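Local structure of DNA alpha-glucosyltransferase (Enterobacteria phage T4, 1XV5) at residues Gln299-His310 with Phe322-Arg333. The protein belongs to the GT-B clan of glycosyltransferases, with two Rossmann-like domains built on parallel sheets. Sequence-based numbering, arbitrary orientation.
With UDP (uridine-5'-diphosphate), chain C; EDO (1,2-ethanediol), chain F.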
loop_
_atom_site.group_PDB
_atom_site.type_symbol
_atom_site.label_atom_id
_atom_site.label_comp_id
_atom_site.label_asym_id
_atom_site.label_seq_id
_atom_site.Cartn_x
_atom_site.Cartn_y
_atom_site.Cartn_z
ATOM N N GLN A 299 -14.034 -3.868 -8.569
ATOM C CA GLN A 299 -14.666 -2.583 -8.306
ATOM C C GLN A 299 -15.144 -2.383 -6.865
ATOM O O GLN A 299 -15.046 -1.285 -6.321
ATOM C CB GLN A 299 -15.848 -2.422 -9.266
ATOM C CG GLN A 299 -16.545 -1.084 -9.216
ATOM C CD GLN A 299 -17.764 -1.053 -10.115
ATOM O OE1 GLN A 299 -17.695 -1.432 -11.285
ATOM N NE2 GLN A 299 -18.889 -0.598 -9.573
ATOM N N LYS A 300 -15.661 -3.442 -6.250
ATOM C CA LYS A 300 -16.173 -3.355 -4.881
ATOM C C LYS A 300 -15.156 -2.846 -3.864
ATOM O O LYS A 300 -15.529 -2.231 -2.865
ATOM C CB LYS A 300 -16.681 -4.724 -4.426
ATOM C CG LYS A 300 -15.588 -5.776 -4.383
ATOM C CD LYS A 300 -16.144 -7.186 -4.248
ATOM C CE LYS A 300 -16.736 -7.437 -2.883
ATOM N NZ LYS A 300 -17.169 -8.858 -2.765
ATOM N N TYR A 301 -13.876 -3.113 -4.115
ATOM C CA TYR A 301 -12.810 -2.706 -3.204
ATOM C C TYR A 301 -12.257 -1.317 -3.498
ATOM O O TYR A 301 -11.442 -0.800 -2.736
ATOM C CB TYR A 301 -11.645 -3.700 -3.278
ATOM C CG TYR A 301 -12.029 -5.132 -3.010
ATOM C CD1 TYR A 301 -12.491 -5.527 -1.754
ATOM C CD2 TYR A 301 -11.952 -6.096 -4.018
ATOM C CE1 TYR A 301 -12.871 -6.846 -1.505
ATOM C CE2 TYR A 301 -12.332 -7.420 -3.781
ATOM C CZ TYR A 301 -12.792 -7.785 -2.523
ATOM O OH TYR A 301 -13.190 -9.084 -2.285
ATOM N N LEU A 302 -12.700 -0.715 -4.596
ATOM C CA LEU A 302 -12.183 0.588 -4.998
ATOM C C LEU A 302 -13.124 1.770 -4.813
ATOM O O LEU A 302 -14.245 1.766 -5.320
ATOM C CB LEU A 302 -11.744 0.519 -6.466
ATOM C CG LEU A 302 -10.671 -0.535 -6.772
ATOM C CD1 LEU A 302 -10.510 -0.697 -8.280
ATOM C CD2 LEU A 302 -9.347 -0.129 -6.134
ATOM N N GLN A 303 -12.652 2.787 -4.094
ATOM C CA GLN A 303 -13.427 4.001 -3.867
ATOM C C GLN A 303 -12.549 5.196 -4.246
ATOM O O GLN A 303 -12.731 5.778 -5.317
ATOM C CB GLN A 303 -13.888 4.095 -2.403
ATOM C CG GLN A 303 -14.968 5.158 -2.174
ATOM C CD GLN A 303 -15.804 4.896 -0.929
ATOM O OE1 GLN A 303 -16.180 3.756 -0.653
ATOM N NE2 GLN A 303 -16.121 5.955 -0.187
ATOM N N ARG A 304 -11.591 5.548 -3.389
ATOM C CA ARG A 304 -10.676 6.664 -3.666
ATOM C C ARG A 304 -9.216 6.263 -3.468
ATOM O O ARG A 304 -8.314 6.998 -3.841
ATOM C CB ARG A 304 -10.935 7.852 -2.722
ATOM C CG ARG A 304 -12.268 8.571 -2.877
ATOM C CD ARG A 304 -12.351 9.734 -1.878
ATOM N NE ARG A 304 -12.259 9.268 -0.494
ATOM C CZ ARG A 304 -11.991 10.050 0.549
ATOM N NH1 ARG A 304 -11.925 9.532 1.771
ATOM N NH2 ARG A 304 -11.780 11.348 0.375
ATOM N N SER A 305 -8.982 5.094 -2.888
ATOM C CA SER A 305 -7.619 4.681 -2.589
ATOM C C SER A 305 -6.716 4.102 -3.671
ATOM O O SER A 305 -6.995 3.036 -4.224
ATOM C CB SER A 305 -7.631 3.689 -1.420
ATOM O OG SER A 305 -8.300 4.225 -0.295
ATOM N N LEU A 306 -5.637 4.819 -3.973
ATOM C CA LEU A 306 -4.632 4.295 -4.885
ATOM C C LEU A 306 -3.729 3.630 -3.853
ATOM O O LEU A 306 -3.910 3.837 -2.646
ATOM C CB LEU A 306 -3.861 5.404 -5.607
ATOM C CG LEU A 306 -4.483 5.931 -6.901
ATOM C CD1 LEU A 306 -3.648 7.093 -7.423
ATOM C CD2 LEU A 306 -4.557 4.803 -7.939
ATOM N N GLU A 307 -2.779 2.828 -4.308
ATOM C CA GLU A 307 -1.862 2.153 -3.398
ATOM C C GLU A 307 -0.547 2.913 -3.340
ATOM O O GLU A 307 -0.294 3.795 -4.162
ATOM C CB GLU A 307 -1.623 0.725 -3.878
ATOM C CG GLU A 307 -2.886 -0.101 -3.892
ATOM C CD GLU A 307 -2.663 -1.496 -4.420
ATOM O OE1 GLU A 307 -2.635 -1.674 -5.657
ATOM O OE2 GLU A 307 -2.500 -2.409 -3.589
ATOM N N TYR A 308 0.289 2.584 -2.364
ATOM C CA TYR A 308 1.563 3.273 -2.244
ATOM C C TYR A 308 2.434 3.138 -3.483
ATOM O O TYR A 308 3.071 4.104 -3.890
ATOM C CB TYR A 308 2.310 2.805 -0.996
ATOM C CG TYR A 308 1.754 3.453 0.248
ATOM C CD1 TYR A 308 1.060 2.712 1.202
ATOM C CD2 TYR A 308 1.853 4.835 0.432
ATOM C CE1 TYR A 308 0.472 3.335 2.307
ATOM C CE2 TYR A 308 1.270 5.462 1.526
ATOM C CZ TYR A 308 0.581 4.711 2.456
ATOM O OH TYR A 308 -0.015 5.347 3.523
ATOM N N THR A 309 2.463 1.957 -4.096
ATOM C CA THR A 309 3.274 1.804 -5.295
ATOM C C THR A 309 2.768 2.724 -6.405
ATOM O O THR A 309 3.548 3.158 -7.245
ATOM C CB THR A 309 3.317 0.341 -5.795
ATOM O OG1 THR A 309 1.995 -0.203 -5.832
ATOM C CG2 THR A 309 4.195 -0.506 -4.870
ATOM N N HIS A 310 1.468 3.018 -6.415
ATOM C CA HIS A 310 0.911 3.938 -7.416
ATOM C C HIS A 310 1.538 5.315 -7.180
ATOM O O HIS A 310 2.092 5.943 -8.083
ATOM C CB HIS A 310 -0.603 4.114 -7.241
ATOM C CG HIS A 310 -1.433 2.999 -7.796
ATOM N ND1 HIS A 310 -2.345 2.308 -7.029
ATOM C CD2 HIS A 310 -1.562 2.522 -9.058
ATOM C CE1 HIS A 310 -3.007 1.459 -7.795
ATOM N NE2 HIS A 310 -2.550 1.569 -9.030
ATOM N N PHE A 322 -0.641 2.737 -15.197
ATOM C CA PHE A 322 -1.596 2.078 -14.300
ATOM C C PHE A 322 -2.640 1.256 -15.058
ATOM O O PHE A 322 -2.884 1.480 -16.241
ATOM C CB PHE A 322 -2.371 3.105 -13.460
ATOM C CG PHE A 322 -1.528 3.932 -12.514
ATOM C CD1 PHE A 322 -0.221 3.580 -12.198
ATOM C CD2 PHE A 322 -2.088 5.054 -11.896
ATOM C CE1 PHE A 322 0.522 4.331 -11.277
ATOM C CE2 PHE A 322 -1.360 5.811 -10.977
ATOM C CZ PHE A 322 -0.051 5.449 -10.665
ATOM N N TRP A 323 -3.276 0.327 -14.346
ATOM C CA TRP A 323 -4.320 -0.520 -14.925
ATOM C C TRP A 323 -5.543 0.352 -15.211
ATOM O O TRP A 323 -6.089 0.984 -14.307
ATOM C CB TRP A 323 -4.681 -1.639 -13.940
ATOM C CG TRP A 323 -5.625 -2.668 -14.482
ATOM C CD1 TRP A 323 -6.943 -2.822 -14.166
ATOM C CD2 TRP A 323 -5.316 -3.700 -15.425
ATOM N NE1 TRP A 323 -7.476 -3.888 -14.852
ATOM C CE2 TRP A 323 -6.499 -4.446 -15.632
ATOM C CE3 TRP A 323 -4.153 -4.069 -16.116
ATOM C CZ2 TRP A 323 -6.553 -5.542 -16.502
ATOM C CZ3 TRP A 323 -4.205 -5.160 -16.982
ATOM C CH2 TRP A 323 -5.401 -5.883 -17.165
ATOM N N LYS A 324 -5.971 0.380 -16.469
ATOM C CA LYS A 324 -7.113 1.195 -16.879
ATOM C C LYS A 324 -8.372 1.077 -16.020
ATOM O O LYS A 324 -8.886 2.088 -15.530
ATOM C CB LYS A 324 -7.469 0.890 -18.337
ATOM C CG LYS A 324 -8.553 1.796 -18.913
ATOM C CD LYS A 324 -8.880 1.416 -20.353
ATOM C CE LYS A 324 -9.870 2.394 -20.968
ATOM N NZ LYS A 324 -10.266 2.005 -22.349
ATOM N N SER A 325 -8.877 -0.141 -15.834
ATOM C CA SER A 325 -10.100 -0.322 -15.057
ATOM C C SER A 325 -9.984 0.204 -13.633
ATOM O O SER A 325 -10.978 0.622 -13.047
ATOM C CB SER A 325 -10.528 -1.794 -15.034
ATOM O OG SER A 325 -9.732 -2.558 -14.147
ATOM N N THR A 326 -8.778 0.188 -13.073
ATOM C CA THR A 326 -8.595 0.696 -11.718
ATOM C C THR A 326 -8.802 2.210 -11.732
ATOM O O THR A 326 -9.438 2.774 -10.832
ATOM C CB THR A 326 -7.195 0.340 -11.178
ATOM O OG1 THR A 326 -7.118 -1.078 -10.977
ATOM C CG2 THR A 326 -6.936 1.040 -9.855
ATOM N N GLY A 327 -8.287 2.867 -12.767
ATOM C CA GLY A 327 -8.463 4.305 -12.872
ATOM C C GLY A 327 -9.929 4.645 -13.092
ATOM O O GLY A 327 -10.420 5.667 -12.611
ATOM N N GLU A 328 -10.631 3.787 -13.826
ATOM C CA GLU A 328 -12.049 3.996 -14.098
ATOM C C GLU A 328 -12.901 3.778 -12.850
ATOM O O GLU A 328 -13.936 4.429 -12.674
ATOM C CB GLU A 328 -12.527 3.041 -15.199
ATOM C CG GLU A 328 -11.995 3.373 -16.585
ATOM C CD GLU A 328 -12.347 2.320 -17.622
ATOM O OE1 GLU A 328 -12.205 2.609 -18.828
ATOM O OE2 GLU A 328 -12.755 1.204 -17.233
ATOM N N ASN A 329 -12.456 2.868 -11.987
ATOM C CA ASN A 329 -13.184 2.519 -10.770
ATOM C C ASN A 329 -12.869 3.384 -9.554
ATOM O O ASN A 329 -13.562 3.299 -8.539
ATOM C CB ASN A 329 -12.922 1.050 -10.411
ATOM C CG ASN A 329 -13.455 0.085 -11.453
ATOM O OD1 ASN A 329 -13.018 -1.068 -11.529
ATOM N ND2 ASN A 329 -14.409 0.540 -12.251
ATOM N N LEU A 330 -11.823 4.198 -9.641
ATOM C CA LEU A 330 -11.448 5.067 -8.531
ATOM C C LEU A 330 -11.887 6.498 -8.807
ATOM O O LEU A 330 -11.895 6.939 -9.953
ATOM C CB LEU A 330 -9.933 5.033 -8.306
ATOM C CG LEU A 330 -9.381 3.785 -7.614
ATOM C CD1 LEU A 330 -7.867 3.828 -7.632
ATOM C CD2 LEU A 330 -9.908 3.719 -6.180
ATOM N N LYS A 331 -12.242 7.216 -7.744
ATOM C CA LYS A 331 -12.684 8.598 -7.860
ATOM C C LYS A 331 -11.667 9.586 -7.285
ATOM O O LYS A 331 -11.125 9.381 -6.199
ATOM C CB LYS A 331 -14.028 8.783 -7.153
ATOM C CG LYS A 331 -15.171 7.982 -7.757
ATOM C CD LYS A 331 -16.489 8.340 -7.091
ATOM C CE LYS A 331 -17.645 7.530 -7.650
ATOM N NZ LYS A 331 -17.576 6.096 -7.249
ATOM N N PHE A 332 -11.437 10.661 -8.033
ATOM C CA PHE A 332 -10.500 11.722 -7.664
ATOM C C PHE A 332 -10.943 12.369 -6.351
ATOM O O PHE A 332 -12.109 12.715 -6.182
ATOM C CB PHE A 332 -10.476 12.751 -8.806
ATOM C CG PHE A 332 -9.393 13.790 -8.701
ATOM C CD1 PHE A 332 -8.180 13.518 -8.072
ATOM C CD2 PHE A 332 -9.563 15.028 -9.313
ATOM C CE1 PHE A 332 -7.150 14.464 -8.059
ATOM C CE2 PHE A 332 -8.547 15.979 -9.309
ATOM C CZ PHE A 332 -7.335 15.698 -8.681
ATOM N N ARG A 333 -10.011 12.527 -5.417
ATOM C CA ARG A 333 -10.329 13.124 -4.120
ATOM C C ARG A 333 -10.950 14.515 -4.263
ATOM O O ARG A 333 -11.863 14.882 -3.521
ATOM C CB ARG A 333 -9.059 13.232 -3.272
ATOM C CG ARG A 333 -9.288 13.683 -1.822
ATOM C CD ARG A 333 -7.959 14.010 -1.133
ATOM N NE ARG A 333 -7.296 15.136 -1.788
ATOM C CZ ARG A 333 -7.592 16.413 -1.568
ATOM N NH1 ARG A 333 -8.536 16.741 -0.692
ATOM N NH2 ARG A 333 -6.971 17.362 -2.253
HETATM N N1 UDP C . 7.577 -2.280 -0.710
HETATM C C2 UDP C . 8.922 -2.282 -0.400
HETATM N N3 UDP C . 9.587 -3.438 -0.722
HETATM C C4 UDP C . 9.052 -4.564 -1.320
HETATM C C5 UDP C . 7.656 -4.476 -1.619
HETATM C C6 UDP C . 6.982 -3.364 -1.309
HETATM O O2 UDP C . 9.483 -1.328 0.114
HETATM O O4 UDP C . 9.779 -5.531 -1.550
HETATM C "C1'" UDP C . 6.805 -1.081 -0.368
HETATM C "C2'" UDP C . 6.140 -0.389 -1.553
HETATM O "O2'" UDP C . 7.059 0.428 -2.247
HETATM C "C3'" UDP C . 5.039 0.378 -0.831
HETATM C "C4'" UDP C . 4.574 -0.650 0.200
HETATM O "O4'" UDP C . 5.741 -1.472 0.472
HETATM O "O3'" UDP C . 5.607 1.509 -0.170
HETATM C "C5'" UDP C . 3.429 -1.535 -0.250
HETATM O "O5'" UDP C . 2.202 -0.821 -0.153
HETATM P PA UDP C . 1.090 -0.853 -1.297
HETATM O O1A UDP C . -0.006 0.007 -0.804
HETATM O O2A UDP C . 1.733 -0.535 -2.599
HETATM O O3A UDP C . 0.585 -2.407 -1.380
HETATM P PB UDP C . 0.437 -3.571 -0.235
HETATM O O1B UDP C . -0.753 -4.381 -0.603
HETATM O O2B UDP C . 1.750 -4.240 -0.096
HETATM O O3B UDP C . 0.118 -2.777 1.102
HETATM C C1 EDO F . -7.990 20.542 -1.155
HETATM O O1 EDO F . -8.314 19.893 -2.396
HETATM C C2 EDO F . -8.618 19.826 0.047
HETATM O O2 EDO F . -10.048 19.964 0.067
HETATM O O HOH W 1 -15.071 4.610 -6.834
HETATM O O HOH W 2 -12.908 13.404 -1.395
HETATM O O HOH W 3 -3.273 -0.136 -11.308
#
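His310 sets the edge of its imidazole against the face of Phe322. The ring centroids lie 4.5 Å apart and the planes meet at 72°, a T-shaped pair. Followed outward, His310 CB sits 3.7 Å from Phe322 CZ. With CG anti to the carbonyl carbon (chi1 -79°), CD2 comes over the centre of the Phe322 ring, 3.5 Å from Phe322 CE1. ND1 accepts from Glu307 N at 2.8 Å, in the ring plane and nearly straight. NE2 is hydrogen-bonded to water 3, which accepts the N-H of Trp323. Both ring nitrogens are thus engaged, which fixes the ring's rotation. Leu306 CD2 covers one face of the imidazole.

The contact belongs to the beta-alpha-beta unit of strand 288-293, helix 308-316 and strand 319-323, whose two strands are neighbours in one of the two parallel sheets of the GT-B fold. The N-terminus of that helix faces UDP: the amides of Tyr308 and Thr309 each donate to an alpha-phosphate oxygen.

Farther from UDP, Leu330 supplies the apolar centre. Its CD1 presses on Leu306 CD2 at 3.5 Å, a tight pair, while CD2 packs on Leu302 CB. Leu302 CD1 lies 3.7 Å from Asn329 CB. One residue past Leu330, Lys331 N donates to Gln303 O at 2.9 Å, the only direct hydrogen bond between the segments. Lys331 bends at its last torsion (chi4 70°), and NZ donates to water 1, which also lies within bonding distance of Gln303 O and Asn329 O. At the far end, water 2 joins Arg304 NH2 to Arg333 O, and Arg304 NH1 forms a salt bridge with Glu394.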